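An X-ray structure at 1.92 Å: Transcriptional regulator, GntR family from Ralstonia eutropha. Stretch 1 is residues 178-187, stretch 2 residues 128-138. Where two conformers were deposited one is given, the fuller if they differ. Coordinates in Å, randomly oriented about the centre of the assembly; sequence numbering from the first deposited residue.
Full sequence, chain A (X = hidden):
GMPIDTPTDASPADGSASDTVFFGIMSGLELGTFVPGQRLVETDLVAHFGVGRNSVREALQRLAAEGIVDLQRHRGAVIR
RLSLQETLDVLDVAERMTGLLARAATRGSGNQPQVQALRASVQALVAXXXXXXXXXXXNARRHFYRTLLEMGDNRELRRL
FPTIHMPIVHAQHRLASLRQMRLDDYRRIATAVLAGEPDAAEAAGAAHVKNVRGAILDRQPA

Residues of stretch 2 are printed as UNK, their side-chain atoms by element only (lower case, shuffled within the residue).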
# COMPACT_ATOMS: atom_id res chain seq x y z
N LEU A 178 -1.74 12.87 -6.65
CA LEU A 178 -1.95 13.47 -5.32
C LEU A 178 -0.70 13.42 -4.42
O LEU A 178 -0.78 13.57 -3.16
CB LEU A 178 -3.13 12.78 -4.64
CG LEU A 178 -4.43 12.89 -5.47
CD1 LEU A 178 -5.48 11.92 -4.95
CD2 LEU A 178 -4.99 14.34 -5.51
N ARG A 179 0.46 13.26 -5.05
CA ARG A 179 1.71 13.06 -4.29
C ARG A 179 2.11 14.21 -3.33
O ARG A 179 2.63 13.99 -2.23
CB ARG A 179 2.84 12.80 -5.24
CG ARG A 179 4.07 12.38 -4.54
CD ARG A 179 5.14 11.92 -5.49
NE ARG A 179 4.68 10.91 -6.43
CZ ARG A 179 4.77 11.05 -7.76
NH1 ARG A 179 5.27 12.15 -8.28
NH2 ARG A 179 4.35 10.09 -8.59
N GLN A 180 1.87 15.45 -3.75
CA GLN A 180 2.16 16.58 -2.86
C GLN A 180 1.40 16.41 -1.54
O GLN A 180 1.99 16.46 -0.49
CB GLN A 180 1.77 17.90 -3.51
CG GLN A 180 2.57 18.13 -4.78
CD GLN A 180 2.25 19.44 -5.50
OE1 GLN A 180 1.58 19.46 -6.55
NE2 GLN A 180 2.76 20.52 -4.97
N MSE A 181 0.08 16.18 -1.62
CA MSE A 181 -0.78 16.05 -0.44
C MSE A 181 -0.37 14.82 0.36
O MSE A 181 -0.31 14.83 1.60
CB MSE A 181 -2.26 15.96 -0.89
CG MSE A 181 -3.29 15.62 0.19
SE MSE A 181 -4.99 14.97 -0.57
CE MSE A 181 -4.44 13.14 -1.01
N ARG A 182 -0.10 13.73 -0.35
CA ARG A 182 0.23 12.49 0.33
C ARG A 182 1.53 12.65 1.12
O ARG A 182 1.66 12.16 2.23
CB ARG A 182 0.27 11.31 -0.65
CG ARG A 182 -1.11 11.04 -1.31
CD ARG A 182 -1.01 10.10 -2.54
NE ARG A 182 -0.19 8.95 -2.20
CZ ARG A 182 0.69 8.36 -2.99
NH1 ARG A 182 0.91 8.79 -4.23
NH2 ARG A 182 1.39 7.35 -2.51
N LEU A 183 2.51 13.30 0.54
CA LEU A 183 3.80 13.49 1.23
C LEU A 183 3.60 14.26 2.55
O LEU A 183 4.14 13.90 3.62
CB LEU A 183 4.76 14.26 0.35
CG LEU A 183 6.03 14.70 1.08
CD1 LEU A 183 6.89 13.46 1.47
CD2 LEU A 183 6.81 15.72 0.22
N ASP A 184 2.83 15.34 2.49
CA ASP A 184 2.51 16.09 3.71
C ASP A 184 1.83 15.21 4.73
O ASP A 184 2.16 15.25 5.92
CB ASP A 184 1.57 17.26 3.47
CG ASP A 184 1.53 18.16 4.67
OD1 ASP A 184 2.61 18.68 5.01
OD2 ASP A 184 0.48 18.27 5.34
N ASP A 185 0.90 14.38 4.26
CA ASP A 185 0.26 13.45 5.16
C ASP A 185 1.25 12.48 5.85
O ASP A 185 1.12 12.16 7.06
CB ASP A 185 -0.83 12.64 4.39
CG ASP A 185 -2.02 13.48 3.98
OD1 ASP A 185 -2.09 14.66 4.39
OD2 ASP A 185 -2.90 12.97 3.24
N TYR A 186 2.18 11.95 5.07
CA TYR A 186 3.12 11.00 5.58
C TYR A 186 4.08 11.68 6.56
O TYR A 186 4.51 11.08 7.53
CB TYR A 186 3.96 10.35 4.48
CG TYR A 186 3.22 9.56 3.42
CD1 TYR A 186 2.12 8.80 3.75
CD2 TYR A 186 3.65 9.56 2.11
CE1 TYR A 186 1.46 8.06 2.81
CE2 TYR A 186 2.98 8.81 1.15
CZ TYR A 186 1.88 8.06 1.51
OH TYR A 186 1.17 7.33 0.59
N ARG A 187 4.45 12.92 6.26
CA ARG A 187 5.22 13.70 7.18
C ARG A 187 4.48 13.90 8.49
O ARG A 187 5.11 13.79 9.52
CB ARG A 187 5.61 15.03 6.57
CG ARG A 187 6.57 14.83 5.45
CD ARG A 187 6.78 16.13 4.68
NE ARG A 187 7.84 16.84 5.32
CZ ARG A 187 8.60 17.75 4.73
NH1 ARG A 187 8.40 18.11 3.45
NH2 ARG A 187 9.57 18.30 5.45
N UNK A 128 12.02 12.00 -3.43
CA UNK A 128 11.33 11.46 -4.59
C UNK A 128 10.24 12.41 -5.08
O UNK A 128 10.03 12.54 -6.32
c UNK A 128 10.74 10.08 -4.32
N UNK A 129 9.52 13.05 -4.16
CA UNK A 129 8.42 13.96 -4.53
C UNK A 129 8.95 15.14 -5.34
O UNK A 129 8.38 15.49 -6.38
o UNK A 129 5.76 17.06 -5.01
c UNK A 129 7.70 14.48 -3.32
c UNK A 129 6.39 15.22 -3.62
c UNK A 129 6.56 16.66 -4.13
o UNK A 129 7.49 17.37 -3.67
N UNK A 130 10.02 15.74 -4.85
CA UNK A 130 10.67 16.81 -5.57
C UNK A 130 11.08 16.35 -6.98
O UNK A 130 10.74 17.03 -7.97
c UNK A 130 13.65 19.03 -4.43
n UNK A 130 15.83 20.21 -4.32
c UNK A 130 14.62 19.99 -5.15
c UNK A 130 11.86 17.33 -4.76
c UNK A 130 12.56 18.54 -5.35
N UNK A 131 11.76 15.20 -7.10
CA UNK A 131 12.23 14.69 -8.41
C UNK A 131 11.09 14.18 -9.30
O UNK A 131 11.34 13.69 -10.39
c UNK A 131 13.29 13.59 -8.21
N UNK A 132 9.85 14.24 -8.80
CA UNK A 132 8.63 13.75 -9.51
C UNK A 132 8.72 12.30 -10.04
O UNK A 132 8.06 11.91 -11.04
c UNK A 132 8.16 14.74 -10.60
c UNK A 132 7.12 17.05 -11.01
o UNK A 132 6.61 16.78 -12.10
c UNK A 132 7.41 15.96 -10.00
n UNK A 132 7.44 18.29 -10.67
N UNK A 133 9.46 11.48 -9.27
CA UNK A 133 9.76 10.08 -9.60
C UNK A 133 8.80 9.11 -8.90
O UNK A 133 9.04 8.71 -7.74
o UNK A 133 10.86 7.58 -9.93
c UNK A 133 11.70 8.44 -9.62
o UNK A 133 12.92 8.23 -9.59
c UNK A 133 11.21 9.82 -9.20
N UNK A 134 7.74 8.71 -9.61
CA UNK A 134 6.74 7.80 -9.06
C UNK A 134 7.30 6.48 -8.55
O UNK A 134 6.78 5.88 -7.58
N UNK A 135 8.38 6.00 -9.17
CA UNK A 135 8.92 4.70 -8.82
C UNK A 135 9.58 4.74 -7.45
O UNK A 135 9.23 3.92 -6.57
c UNK A 135 9.94 4.23 -9.88
c UNK A 135 10.51 2.84 -9.54
o UNK A 135 11.35 2.76 -11.81
c UNK A 135 11.26 2.17 -10.70
o UNK A 135 11.76 1.05 -10.46
N UNK A 136 10.51 5.68 -7.28
CA UNK A 136 11.24 5.81 -6.02
C UNK A 136 10.32 6.31 -4.92
O UNK A 136 10.49 5.98 -3.77
c UNK A 136 13.49 6.30 -7.12
c UNK A 136 12.43 6.79 -6.12
o UNK A 136 11.93 8.07 -6.53
N UNK A 137 9.30 7.09 -5.27
CA UNK A 137 8.36 7.55 -4.25
C UNK A 137 7.60 6.33 -3.74
O UNK A 137 7.46 6.15 -2.54
c UNK A 137 4.98 10.38 -1.72
c UNK A 137 7.03 10.28 -2.96
c UNK A 137 6.24 10.84 -1.96
c UNK A 137 6.55 9.24 -3.72
c UNK A 137 4.49 9.33 -2.48
c UNK A 137 5.26 8.78 -3.46
c UNK A 137 7.40 8.61 -4.79
N UNK A 138 7.13 5.49 -4.66
CA UNK A 138 6.39 4.29 -4.26
C UNK A 138 7.22 3.38 -3.40
O UNK A 138 6.70 2.80 -2.45
c UNK A 138 5.90 3.48 -5.44
o UNK A 138 4.84 4.12 -6.05
O HOH W 1 5.82 14.54 -7.29
O HOH W 2 3.09 5.64 -4.01

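Position 128 carries a single side-chain carbon; its CB, set sideways to stretch 1, comes no closer than 6.0 Å, to CD of Arg 179. One carbon alone means Ala 128. Position 129 has three carbons, the third bearing two oxygens, and meets Arg 179, Gln 180 and Leu 183; the carboxylate at the end of this chain makes it Glu 129. Its CA-to-CB bond points toward stretch 1: CG lies 3.8 Å from CG of Arg 179, CB is 3.9 Å from CD2 of Leu 183, and OE2 is 3.4 Å from CG of Gln 180, so its contacts here are with carbon atoms.

Position 130 runs out as four carbons in a row ending in nitrogen, fully extended, its CA-to-CB bond directed away; it is Lys 130. Position 131, again one carbon and exposed, is Ala 131. At position 132 three carbons end in one oxygen and one nitrogen, an amide, hence Gln 132. Its positive phi closes a Schellman motif, with its N bonded to O of Glu 129 (3.1 Å) and N of position 133 bonded to O of Ala 128 (3.2 Å).

Position 133 has two carbons, the second with two oxygens, and its CA-to-CB bond points away from stretch 1: Asp 133. Position 134 has no side-chain atoms and is Gly 134. Its CA lies 3.3 Å from NH2 of Arg 179, and a CB in ideal geometry would be equally close to that nitrogen, a tight fit. Position 135, three carbons with two terminal oxygens, has its CA-to-CB bond directed away and is Glu 135. Position 136 branches at its first carbon into one oxygen and one carbon, out of reach of stretch 1; it is Thr 136. Asp 133 caps this helix, its OD1 accepting from N of Thr 136 at 3.3 Å and, weakly, from N of Glu 135 at 3.0 Å.

Position 137 shows one carbon and then a six-carbon ring without a hydroxyl, which sits as a knob among Arg 179, Arg 182, Leu 183 and Tyr 186; it is Phe 137. Position 138, one carbon and one oxygen, is Ser 138.

The contact therefore rests on packing, with no direct hydrogen bond between the stretches. CD of Arg 179 lies 3.5 Å from the centroid of the Phe 137 ring, over its face in a CH-pi contact, while CE2 of Tyr 186 approaches CZ of Phe 137 at 3.8 Å. Water supplies the polar links: water 1 donates to O of Glu 129 (2.9 Å) and accepts from NH1 of Arg 179 (2.6 Å), and water 2 joins NH2 of Arg 182 (2.8 Å) to OG of Ser 138 (3.1 Å).

Stretch 2, residues 128-138: AEKAQDGETFS
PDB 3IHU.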